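Side-chain contacts in SusD-like carbohydrate binding protein BF1063 (Bacteroides fragilis NCTC 9343, PDB 3I4G), which probably binds carbohydrate at the outer membrane as a member of the SusD family, though its glycan partner is not established: residues D180-F184 and S185-A189; I446-M450 and E451-Y455; D457-W461 and G462-E466. All coordinates share one frame; numbering follows the deposited sequence.

Contact 1 of 3, residues D180-F184 and S185-A189; sequences DLPRF and SAIPA
The Phe184 ring is approached obliquely by Ser185 N, 3.7 Å from Phe184 CD1, and has a water over one face, displaced toward the rim. CG of Phe184 stands anti to the backbone N (chi1 -179°), which lays the ring on the side of its own carbonyl, where the water sits. That water donates to Phe184 O at 2.7 Å and to Ile187 O at 2.8 Å, so it bridges the turn. The second flat group is the Arg183 guanidinium. Ser185 OG approaches obliquely, 3.3 Å from Arg183 NE. NH2 of Arg183 forms a salt bridge with Asp229 OD1, while Asp229 OD2 accepts from Ser185 N.

The backbone here makes a short 3-10 turn in the loop between helix 163-180 and helix 197-211, in a region that matches the SusD-like N-terminal family and a starch-binding family of the TPR clan. Ala186 N donates to Arg183 O at 2.9 Å. Ile187 N donates to Phe184 O at 3.1 Å, with a fairly straight angle of 165°. Both donors lie above the carbonyl planes. Phe184 O therefore accepts from an N-H and from the water.

On the apolar side, Pro182 and Ile187 cross at about a right angle. CD1 of Ile187 touches Pro182 CG at 3.9 Å. Ala186 CB rests alongside Arg183 CG at 4.0 Å. Pro182 also touches Arg120 on helix 116-139, and Phe184 packs on Cys196.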
ATOM      1  N   ASP A 180       9.778  18.078 -15.380  1.00  9.06           N
ATOM      2  CA  ASP A 180      10.989  18.691 -14.803  1.00 10.64           C
ATOM      3  C   ASP A 180      11.700  17.855 -13.759  1.00 11.83           C
ATOM      4  O   ASP A 180      12.609  18.343 -13.103  1.00 14.19           O
ATOM      5  CB  ASP A 180      10.648  20.077 -14.214  1.00 10.56           C
ATOM      6  CG  ASP A 180      10.390  21.136 -15.279  1.00 12.30           C
ATOM      7  OD1 ASP A 180      10.835  20.973 -16.448  1.00 16.73           O
ATOM      8  OD2 ASP A 180       9.785  22.173 -14.920  1.00 12.96           O
ATOM      9  N   LEU A 181      11.322  16.589 -13.639  1.00  9.17           N
ATOM     10  CA  LEU A 181      12.035  15.679 -12.760  1.00  9.92           C
ATOM     11  C   LEU A 181      12.984  14.832 -13.599  1.00  9.68           C
ATOM     12  O   LEU A 181      12.643  14.472 -14.744  1.00 10.06           O
ATOM     13  CB  LEU A 181      11.065  14.761 -12.021  1.00  9.30           C
ATOM     14  CG  LEU A 181      10.184  15.434 -10.962  1.00  9.00           C
ATOM     15  CD1 LEU A 181       9.087  14.491 -10.473  1.00  9.09           C
ATOM     16  CD2 LEU A 181      11.030  15.955  -9.790  1.00  9.98           C
ATOM     17  N   PRO A 182      14.142  14.475 -13.041  1.00  9.83           N
ATOM     18  CA  PRO A 182      15.028  13.586 -13.798  1.00  9.21           C
ATOM     19  C   PRO A 182      14.426  12.219 -14.006  1.00  8.26           C
ATOM     20  O   PRO A 182      13.708  11.703 -13.147  1.00  9.00           O
ATOM     21  CB  PRO A 182      16.297  13.493 -12.954  1.00 11.25           C
ATOM     22  CG  PRO A 182      16.059  14.306 -11.710  1.00 15.84           C
ATOM     23  CD  PRO A 182      14.662  14.831 -11.705  1.00 11.77           C
ATOM     24  N   ARG A 183      14.766  11.615 -15.130  1.00  7.61           N
ATOM     25  CA  ARG A 183      14.371  10.236 -15.387  1.00  7.81           C
ATOM     26  C   ARG A 183      15.064   9.340 -14.392  1.00  8.40           C
ATOM     27  O   ARG A 183      16.142   9.638 -13.889  1.00  9.10           O
ATOM     28  CB  ARG A 183      14.691   9.843 -16.832  1.00  9.65           C
ATOM     29  CG  ARG A 183      16.155   9.746 -17.138  1.00  9.89           C
ATOM     30  CD  ARG A 183      16.368   9.636 -18.621  1.00 10.15           C
ATOM     31  NE  ARG A 183      15.785   8.403 -19.153  1.00 11.31           N
ATOM     32  CZ  ARG A 183      15.396   8.234 -20.412  1.00 12.93           C
ATOM     33  NH1 ARG A 183      15.471   9.221 -21.303  1.00 15.29           N
ATOM     34  NH2 ARG A 183      14.941   7.058 -20.793  1.00 12.65           N
ATOM     35  N   PHE A 184      14.447   8.188 -14.149  1.00  7.49           N
ATOM     36  CA  PHE A 184      14.930   7.160 -13.215  1.00  7.62           C
ATOM     37  C   PHE A 184      16.389   6.801 -13.470  1.00  8.73           C
ATOM     38  O   PHE A 184      17.199   6.715 -12.513  1.00  9.98           O
ATOM     39  CB  PHE A 184      14.049   5.897 -13.360  1.00  7.77           C
ATOM     40  CG  PHE A 184      14.433   4.769 -12.436  1.00  8.75           C
ATOM     41  CD1 PHE A 184      15.399   3.841 -12.825  1.00  9.63           C
ATOM     42  CD2 PHE A 184      13.855   4.637 -11.171  1.00  9.23           C
ATOM     43  CE1 PHE A 184      15.751   2.787 -12.001  1.00  9.01           C
ATOM     44  CE2 PHE A 184      14.222   3.565 -10.353  1.00 10.54           C
ATOM     45  CZ  PHE A 184      15.193   2.652 -10.779  1.00 11.15           C
ATOM     46  N   SER A 185      16.776   6.639 -14.740  1.00  8.55           N
ATOM     47  CA  SER A 185      18.154   6.232 -15.042  1.00  9.93           C
ATOM     48  C   SER A 185      19.192   7.284 -14.631  1.00 11.82           C
ATOM     49  O   SER A 185      20.372   6.966 -14.518  1.00 12.70           O
ATOM     50  CB  SER A 185      18.314   5.885 -16.512  1.00  9.67           C
ATOM     51  OG  SER A 185      18.164   7.023 -17.297  1.00 11.02           O
ATOM     52  N   ALA A 186      18.770   8.535 -14.465  1.00 10.42           N
ATOM     53  CA  ALA A 186      19.645   9.629 -14.056  1.00 11.09           C
ATOM     54  C   ALA A 186      19.725   9.874 -12.556  1.00 12.24           C
ATOM     55  O   ALA A 186      20.398  10.809 -12.148  1.00 15.51           O
ATOM     56  CB  ALA A 186      19.174  10.918 -14.777  1.00 10.11           C
ATOM     57  N   ILE A 187      19.009   9.092 -11.754  1.00 12.64           N
ATOM     58  CA  ILE A 187      19.034   9.227 -10.304  1.00 12.45           C
ATOM     59  C   ILE A 187      20.212   8.416  -9.737  1.00 13.59           C
ATOM     60  O   ILE A 187      20.164   7.201  -9.763  1.00 14.60           O
ATOM     61  CB  ILE A 187      17.733   8.724  -9.628  1.00 13.82           C
ATOM     62  CG1 ILE A 187      16.458   9.357 -10.193  1.00 14.15           C
ATOM     63  CG2 ILE A 187      17.796   9.002  -8.122  1.00 15.83           C
ATOM     64  CD1 ILE A 187      16.317  10.812  -9.978  1.00 12.93           C
ATOM     65  N   PRO A 188      21.265   9.085  -9.226  1.00 11.35           N
ATOM     66  CA  PRO A 188      22.379   8.283  -8.667  1.00 13.01           C
ATOM     67  C   PRO A 188      22.054   7.683  -7.320  1.00 12.14           C
ATOM     68  O   PRO A 188      21.028   8.023  -6.704  1.00 11.75           O
ATOM     69  CB  PRO A 188      23.492   9.306  -8.532  1.00 13.42           C
ATOM     70  CG  PRO A 188      22.777  10.586  -8.294  1.00 15.82           C
ATOM     71  CD  PRO A 188      21.551  10.523  -9.157  1.00 12.54           C
ATOM     72  N   ALA A 189      22.904   6.782  -6.835  1.00 12.82           N
ATOM     73  CA  ALA A 189      22.678   6.148  -5.538  1.00 12.51           C
ATOM     74  C   ALA A 189      22.505   7.156  -4.408  1.00 11.20           C
ATOM     75  O   ALA A 189      21.695   6.961  -3.530  1.00 10.98           O
ATOM     76  CB  ALA A 189      23.816   5.206  -5.210  1.00 14.39           C
TER
HETATM   77  O   HOH W   1      18.410   5.204 -10.662  1.00 20.18           O

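Contact 2 of 3, residues I446-M450 and E451-Y455; sequences IELAM and EGIRY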
ATOM      1  N   ILE A 446      -2.656 -10.429  -6.250  1.00  8.47           N
ATOM      2  CA  ILE A 446      -1.571 -11.307  -5.855  1.00  7.91           C
ATOM      3  C   ILE A 446      -0.225 -10.609  -5.868  1.00  8.31           C
ATOM      4  O   ILE A 446       0.538 -10.631  -4.900  1.00  8.60           O
ATOM      5  CB  ILE A 446      -1.520 -12.546  -6.790  1.00  8.32           C
ATOM      6  CG1 ILE A 446      -2.794 -13.383  -6.686  1.00  9.99           C
ATOM      7  CG2 ILE A 446      -0.274 -13.403  -6.508  1.00  9.49           C
ATOM      8  CD1 ILE A 446      -3.207 -13.772  -5.284  1.00 11.43           C
ATOM      9  N   GLU A 447       0.056  -9.899  -6.952  1.00  8.43           N
ATOM     10  CA  GLU A 447       1.364  -9.253  -7.085  1.00  7.80           C
ATOM     11  C   GLU A 447       1.635  -8.231  -6.004  1.00  8.37           C
ATOM     12  O   GLU A 447       2.751  -8.170  -5.477  1.00  8.90           O
ATOM     13  CB  GLU A 447       1.473  -8.614  -8.464  1.00  7.35           C
ATOM     14  CG  GLU A 447       2.749  -7.860  -8.692  1.00  8.51           C
ATOM     15  CD  GLU A 447       4.011  -8.695  -8.691  1.00  8.30           C
ATOM     16  OE1 GLU A 447       3.918  -9.927  -8.844  1.00  9.18           O
ATOM     17  OE2 GLU A 447       5.097  -8.109  -8.536  1.00  9.03           O
ATOM     18  N   LEU A 448       0.619  -7.453  -5.638  1.00  8.28           N
ATOM     19  CA  LEU A 448       0.791  -6.351  -4.700  1.00  8.11           C
ATOM     20  C   LEU A 448       0.298  -6.647  -3.307  1.00  8.80           C
ATOM     21  O   LEU A 448       0.232  -5.737  -2.484  1.00  9.22           O
ATOM     22  CB  LEU A 448       0.053  -5.115  -5.236  1.00  8.19           C
ATOM     23  CG  LEU A 448       0.455  -4.629  -6.616  1.00  9.50           C
ATOM     24  CD1 LEU A 448      -0.499  -3.498  -7.071  1.00 11.20           C
ATOM     25  CD2 LEU A 448       1.916  -4.173  -6.659  1.00 11.39           C
ATOM     26  N   ALA A 449       0.027  -7.897  -2.985  1.00  8.69           N
ATOM     27  CA  ALA A 449      -0.520  -8.229  -1.678  1.00  6.85           C
ATOM     28  C   ALA A 449       0.364  -7.767  -0.529  1.00  8.55           C
ATOM     29  O   ALA A 449       1.585  -7.963  -0.517  1.00  9.02           O
ATOM     30  CB  ALA A 449      -0.806  -9.748  -1.567  1.00  9.30           C
HETATM   31  N   MSE A 450      -0.279  -7.177   0.481  1.00  7.72           N
HETATM   32  CA  MSE A 450       0.321  -6.691   1.723  1.00  8.63           C
HETATM   33  C   MSE A 450       1.117  -5.408   1.542  1.00  9.24           C
HETATM   34  O   MSE A 450       1.807  -5.015   2.482  1.00 10.23           O
HETATM   35  CB  MSE A 450       1.184  -7.753   2.420  1.00  8.18           C
HETATM   36  CG  MSE A 450       0.446  -9.055   2.707  1.00  8.49           C
HETATM   37 SE   MSE A 450      -1.243  -8.912   3.699  0.75  8.60          SE
HETATM   38  CE  MSE A 450      -0.522  -7.950   5.219  1.00 14.93           C
ATOM     39  N   GLU A 451       0.957  -4.702   0.406  1.00  8.95           N
ATOM     40  CA  GLU A 451       1.728  -3.486   0.163  1.00  8.12           C
ATOM     41  C   GLU A 451       0.905  -2.219   0.354  1.00  8.78           C
ATOM     42  O   GLU A 451       1.408  -1.127   0.120  1.00  9.96           O
ATOM     43  CB  GLU A 451       2.327  -3.493  -1.252  1.00  8.83           C
ATOM     44  CG  GLU A 451       3.284  -4.675  -1.428  1.00  8.26           C
ATOM     45  CD  GLU A 451       3.931  -4.788  -2.775  1.00  8.91           C
ATOM     46  OE1 GLU A 451       4.400  -3.745  -3.297  1.00  9.62           O
ATOM     47  OE2 GLU A 451       3.986  -5.927  -3.308  1.00  8.33           O
ATOM     48  N   GLY A 452      -0.317  -2.327   0.835  1.00  9.02           N
ATOM     49  CA  GLY A 452      -1.129  -1.141   1.142  1.00  9.53           C
ATOM     50  C   GLY A 452      -1.892  -0.539  -0.013  1.00  9.65           C
ATOM     51  O   GLY A 452      -2.336   0.615   0.076  1.00 10.89           O
ATOM     52  N   ILE A 453      -2.109  -1.304  -1.093  1.00  8.57           N
ATOM     53  CA  ILE A 453      -2.799  -0.826  -2.289  1.00  9.09           C
ATOM     54  C   ILE A 453      -4.183  -1.463  -2.437  1.00 10.18           C
ATOM     55  O   ILE A 453      -5.035  -0.955  -3.171  1.00  9.66           O
ATOM     56  CB  ILE A 453      -1.887  -1.077  -3.528  1.00  9.46           C
ATOM     57  CG1 ILE A 453      -0.561  -0.370  -3.340  1.00  9.84           C
ATOM     58  CG2 ILE A 453      -2.574  -0.602  -4.815  1.00 10.66           C
ATOM     59  CD1 ILE A 453       0.495  -0.802  -4.343  1.00  9.45           C
ATOM     60  N   ARG A 454      -4.423  -2.573  -1.748  1.00  9.60           N
ATOM     61  CA  ARG A 454      -5.676  -3.314  -1.947  1.00  9.97           C
ATOM     62  C   ARG A 454      -6.910  -2.490  -1.608  1.00  8.68           C
ATOM     63  O   ARG A 454      -7.895  -2.542  -2.339  1.00  9.11           O
ATOM     64  CB  ARG A 454      -5.676  -4.580  -1.112  1.00  8.56           C
ATOM     65  CG  ARG A 454      -6.908  -5.482  -1.327  1.00  8.47           C
ATOM     66  CD  ARG A 454      -7.072  -6.023  -2.707  1.00  8.53           C
ATOM     67  NE  ARG A 454      -8.243  -6.903  -2.756  1.00  8.30           N
ATOM     68  CZ  ARG A 454      -8.765  -7.384  -3.851  1.00  8.62           C
ATOM     69  NH1 ARG A 454      -8.239  -7.079  -5.023  1.00  9.58           N
ATOM     70  NH2 ARG A 454      -9.811  -8.176  -3.793  1.00 10.26           N
ATOM     71  N   TYR A 455      -6.881  -1.776  -0.485  1.00  8.59           N
ATOM     72  CA  TYR A 455      -8.018  -0.947  -0.116  1.00  8.79           C
ATOM     73  C   TYR A 455      -8.253   0.105  -1.185  1.00  8.35           C
ATOM     74  O   TYR A 455      -9.426   0.296  -1.615  1.00  8.41           O
ATOM     75  CB  TYR A 455      -7.782  -0.344   1.266  1.00  8.90           C
ATOM     76  CG  TYR A 455      -8.872   0.552   1.783  1.00  7.91           C
ATOM     77  CD1 TYR A 455     -10.128   0.069   2.112  1.00  7.16           C
ATOM     78  CD2 TYR A 455      -8.639   1.883   1.956  1.00  8.48           C
ATOM     79  CE1 TYR A 455     -11.113   0.920   2.575  1.00  7.68           C
ATOM     80  CE2 TYR A 455      -9.588   2.727   2.452  1.00 10.30           C
ATOM     81  CZ  TYR A 455     -10.830   2.243   2.776  1.00  8.56           C
ATOM     82  OH  TYR A 455     -11.793   3.087   3.279  1.00  9.05           O
TER
HETATM   83  O   HOH W   2      -1.921  -4.265  -1.712  1.00  9.82           O
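Leu448 and Glu451 close a type II beta turn. Glu451 N donates to Leu448 O at 3.2 Å, with the donor tilted 25° from the carbonyl plane. Met450, modelled as selenomethionine, holds the third position of the turn with a positive phi of 74°. A water lies 2.7 Å from Leu448 O and appears to donate to it. It also accepts from Ile453 N at 3.0 Å, so it ties the turn to the start of the next helix.

The charged contacts centre on Glu451. Glu451 CG lies beside its backbone N (chi1 -61°). With the chain extended beyond CG, the carboxylate reaches back to Leu448. Glu451 CB passes 3.3 Å from Leu448 O, and Glu451 OE2 comes 3.5 Å from Leu448 CA. The OE2 atoms of Glu447 and Glu451 are 5.8 Å apart. Arg386 forms salt bridges with both carboxylates, Lys364 with Glu451, and Arg318 and Arg420 with Glu447; together these cations probably offset the repulsion between the two buried acids.

The apolar contact is a single meeting of methyl ends. Leu448 CD1 touches Ile453 CD1 at 4.0 Å, and the two side chains cross obliquely.

The segment links helix 433-447 to helix 454-461 deep in the protein. Helix 387-400 packs against Glu447 and Ile453, while Met450 reaches Val281 and Pro283 of strand 281-283 and Thr322 of helix 317-322.

Contact 3 of 3, residues D457-W461 and G462-E466; sequences DIMRW and GIAHE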
ATOM      1  N   ASP A 457      -7.614  -0.055  -4.269  1.00  8.00           N
ATOM      2  CA  ASP A 457      -8.196  -0.715  -5.435  1.00  8.24           C
ATOM      3  C   ASP A 457      -9.664  -1.098  -5.248  1.00  7.27           C
ATOM      4  O   ASP A 457     -10.497  -0.822  -6.114  1.00  9.26           O
ATOM      5  CB  ASP A 457      -7.426  -1.987  -5.778  1.00  9.20           C
ATOM      6  CG  ASP A 457      -6.076  -1.751  -6.425  1.00 10.11           C
ATOM      7  OD1 ASP A 457      -5.829  -0.675  -7.013  1.00  9.60           O
ATOM      8  OD2 ASP A 457      -5.278  -2.727  -6.384  1.00 11.17           O
ATOM      9  N   ILE A 458     -10.014  -1.741  -4.128  1.00  7.38           N
ATOM     10  CA  ILE A 458     -11.391  -2.200  -3.962  1.00  8.23           C
ATOM     11  C   ILE A 458     -12.346  -0.989  -3.819  1.00  7.61           C
ATOM     12  O   ILE A 458     -13.500  -1.043  -4.258  1.00  8.47           O
ATOM     13  CB  ILE A 458     -11.579  -3.224  -2.846  1.00  7.14           C
ATOM     14  CG1 ILE A 458     -11.208  -2.638  -1.492  1.00  8.53           C
ATOM     15  CG2 ILE A 458     -10.741  -4.469  -3.144  1.00 10.11           C
ATOM     16  CD1 ILE A 458     -11.381  -3.654  -0.311  1.00  9.56           C
HETATM   17  N   MSE A 459     -11.841   0.112  -3.309  1.00  9.01           N
HETATM   18  CA  MSE A 459     -12.609   1.359  -3.281  1.00  8.28           C
HETATM   19  C   MSE A 459     -12.846   1.929  -4.672  1.00  8.41           C
HETATM   20  O   MSE A 459     -13.998   2.163  -5.048  1.00  8.67           O
HETATM   21  CB  MSE A 459     -11.875   2.355  -2.386  1.00  8.80           C
HETATM   22  CG  MSE A 459     -11.899   2.006  -0.868  1.00  8.55           C
HETATM   23 SE   MSE A 459     -13.516   2.411   0.054  0.75  7.12          SE
HETATM   24  CE  MSE A 459     -13.073   4.287   0.429  1.00  9.70           C
ATOM     25  N   ARG A 460     -11.788   2.109  -5.465  1.00  8.19           N
ATOM     26  CA  ARG A 460     -11.942   2.714  -6.815  1.00  7.87           C
ATOM     27  C   ARG A 460     -12.748   1.799  -7.725  1.00  8.88           C
ATOM     28  O   ARG A 460     -13.511   2.279  -8.595  1.00  9.89           O
ATOM     29  CB  ARG A 460     -10.602   3.069  -7.479  1.00  8.58           C
ATOM     30  CG  ARG A 460      -9.776   1.898  -7.944  1.00 10.21           C
ATOM     31  CD  ARG A 460      -8.385   2.307  -8.297  1.00  9.17           C
ATOM     32  NE  ARG A 460      -7.557   1.159  -8.640  1.00  8.28           N
ATOM     33  CZ  ARG A 460      -7.456   0.612  -9.853  1.00  8.90           C
ATOM     34  NH1 ARG A 460      -8.154   1.052 -10.885  1.00  9.55           N
ATOM     35  NH2 ARG A 460      -6.637  -0.428 -10.014  1.00  9.90           N
ATOM     36  N   TRP A 461     -12.613   0.481  -7.585  1.00  8.43           N
ATOM     37  CA  TRP A 461     -13.371  -0.456  -8.396  1.00  9.12           C
ATOM     38  C   TRP A 461     -14.837  -0.548  -8.001  1.00  9.39           C
ATOM     39  O   TRP A 461     -15.650  -1.106  -8.711  1.00  9.26           O
ATOM     40  CB  TRP A 461     -12.771  -1.868  -8.312  1.00  9.91           C
ATOM     41  CG  TRP A 461     -11.434  -2.030  -8.959  1.00  8.96           C
ATOM     42  CD1 TRP A 461     -10.960  -1.365 -10.055  1.00  9.04           C
ATOM     43  CD2 TRP A 461     -10.433  -2.999  -8.608  1.00  7.90           C
ATOM     44  NE1 TRP A 461      -9.712  -1.844 -10.372  1.00  9.52           N
ATOM     45  CE2 TRP A 461      -9.375  -2.849  -9.513  1.00  9.18           C
ATOM     46  CE3 TRP A 461     -10.340  -3.984  -7.621  1.00  9.98           C
ATOM     47  CZ2 TRP A 461      -8.218  -3.614  -9.441  1.00  8.95           C
ATOM     48  CZ3 TRP A 461      -9.183  -4.749  -7.542  1.00  9.92           C
ATOM     49  CH2 TRP A 461      -8.148  -4.560  -8.455  1.00 10.97           C
ATOM     50  N   GLY A 462     -15.203  -0.054  -6.832  1.00  9.21           N
ATOM     51  CA  GLY A 462     -16.590  -0.175  -6.404  1.00 10.35           C
ATOM     52  C   GLY A 462     -16.975  -1.605  -6.015  1.00  9.02           C
ATOM     53  O   GLY A 462     -18.129  -2.011  -6.133  1.00 10.71           O
ATOM     54  N   ILE A 463     -15.986  -2.372  -5.556  1.00  8.77           N
ATOM     55  CA  ILE A 463     -16.244  -3.730  -5.058  1.00  8.63           C
ATOM     56  C   ILE A 463     -15.995  -3.873  -3.558  1.00  9.04           C
ATOM     57  O   ILE A 463     -16.196  -4.943  -2.991  1.00  9.58           O
ATOM     58  CB  ILE A 463     -15.464  -4.822  -5.829  1.00  8.76           C
ATOM     59  CG1 ILE A 463     -13.979  -4.809  -5.514  1.00 10.03           C
ATOM     60  CG2 ILE A 463     -15.718  -4.692  -7.364  1.00  9.74           C
ATOM     61  CD1 ILE A 463     -13.223  -6.002  -6.154  1.00 10.65           C
ATOM     62  N   ALA A 464     -15.553  -2.807  -2.887  1.00  8.32           N
ATOM     63  CA  ALA A 464     -15.350  -2.860  -1.452  1.00  8.38           C
ATOM     64  C   ALA A 464     -16.582  -3.295  -0.714  1.00  9.17           C
ATOM     65  O   ALA A 464     -16.488  -4.050   0.249  1.00  8.88           O
ATOM     66  CB  ALA A 464     -14.896  -1.475  -0.933  1.00  9.79           C
ATOM     67  N   HIS A 465     -17.755  -2.834  -1.132  1.00  7.83           N
ATOM     68  CA  HIS A 465     -18.982  -3.214  -0.425  1.00  9.28           C
ATOM     69  C   HIS A 465     -19.339  -4.683  -0.619  1.00  9.42           C
ATOM     70  O   HIS A 465     -20.163  -5.212   0.141  1.00 11.72           O
ATOM     71  CB  HIS A 465     -20.160  -2.323  -0.830  1.00  8.79           C
ATOM     72  CG  HIS A 465     -20.705  -2.624  -2.181  1.00  8.10           C
ATOM     73  ND1 HIS A 465     -20.137  -2.133  -3.350  1.00  9.25           N
ATOM     74  CD2 HIS A 465     -21.744  -3.409  -2.568  1.00  8.81           C
ATOM     75  CE1 HIS A 465     -20.825  -2.587  -4.385  1.00  9.54           C
ATOM     76  NE2 HIS A 465     -21.823  -3.335  -3.941  1.00  9.88           N
ATOM     77  N   GLU A 466     -18.762  -5.336  -1.616  1.00  9.80           N
ATOM     78  CA  GLU A 466     -18.921  -6.770  -1.781  1.00  9.39           C
ATOM     79  C   GLU A 466     -17.922  -7.515  -0.912  1.00 10.54           C
ATOM     80  O   GLU A 466     -18.305  -8.362  -0.068  1.00 10.74           O
ATOM     81  CB  GLU A 466     -18.673  -7.181  -3.229  1.00 10.97           C
ATOM     82  CG  GLU A 466     -19.644  -6.630  -4.241  1.00 13.58           C
ATOM     83  CD  GLU A 466     -19.292  -7.055  -5.649  1.00 16.15           C
ATOM     84  OE1 GLU A 466     -19.563  -8.229  -6.009  1.00 16.16           O
ATOM     85  OE2 GLU A 466     -18.780  -6.216  -6.422  1.00 16.32           O
TER
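Ile463 packs against Ile458 and Trp461 where a Schellman motif closes helix 454-461. Gly462 has the positive phi of the motif. Two bonds run back into the last turn: Ile463 N to Ile458 O at 3.1 Å, in the carbonyl plane, and Gly462 N to Met459 O, from above its carbonyl plane. Ala464 N adds a weak bond to Ile458 O. The chain then enters the short helix 464-467.

From CB, Ile463 divides. Ile463 CG2 lies 3.8 Å from Trp461 O. Ile463 CG1 is set between the backbone N and the carbonyl carbon (chi1 72°), and this brings it to Ile458 CB at 3.9 Å. At the tip, Ile463 CD1 meets Trp461 CE3 at 3.8 Å, oblique to the ring, and stays near Ile458 CG2 at 4.2 Å. Ile463 crosses Ile458 at about a right angle but runs side by side with Trp461.

Ile458 CG1 in turn packs on Ala464 CB at 3.9 Å. Trp461 NE1 is hydrogen-bonded to Glu396 OE2, and Arg460 NH2 forms a salt bridge with Glu396 OE1. The Trp461 ring makes a cation-pi contact with Arg441 of helix 433-447. Arg460 grips Asp457 side-on as well. NE and NH2 both reach OD1 from the same face of the carboxylate, and Arg460 NE meets Asp457 OD1 at 3.0 Å with an angle of 156°.

In the fold
All three contacts are local: contact 1 lies in a loop after a helix, contacts 2 and 3 in turns between helices. Contacts 2 and 3 are neighbours, with centres about 13 Å apart, and share helix 454-461. They touch where Arg454 NH1 of contact 2 lies 3.6 Å from Trp461 CZ3 of contact 3. Contact 2 is near the centre of the chain, and contact 3 is partly buried. Contact 1 is at the surface, its centre about 26 Å from that of contact 2 and about 34 Å from that of contact 3. Helix 197-211 lies near both outer regions: the loop of contact 1 leads into it, and Arg460 of contact 3 touches its Met209 and Leu210.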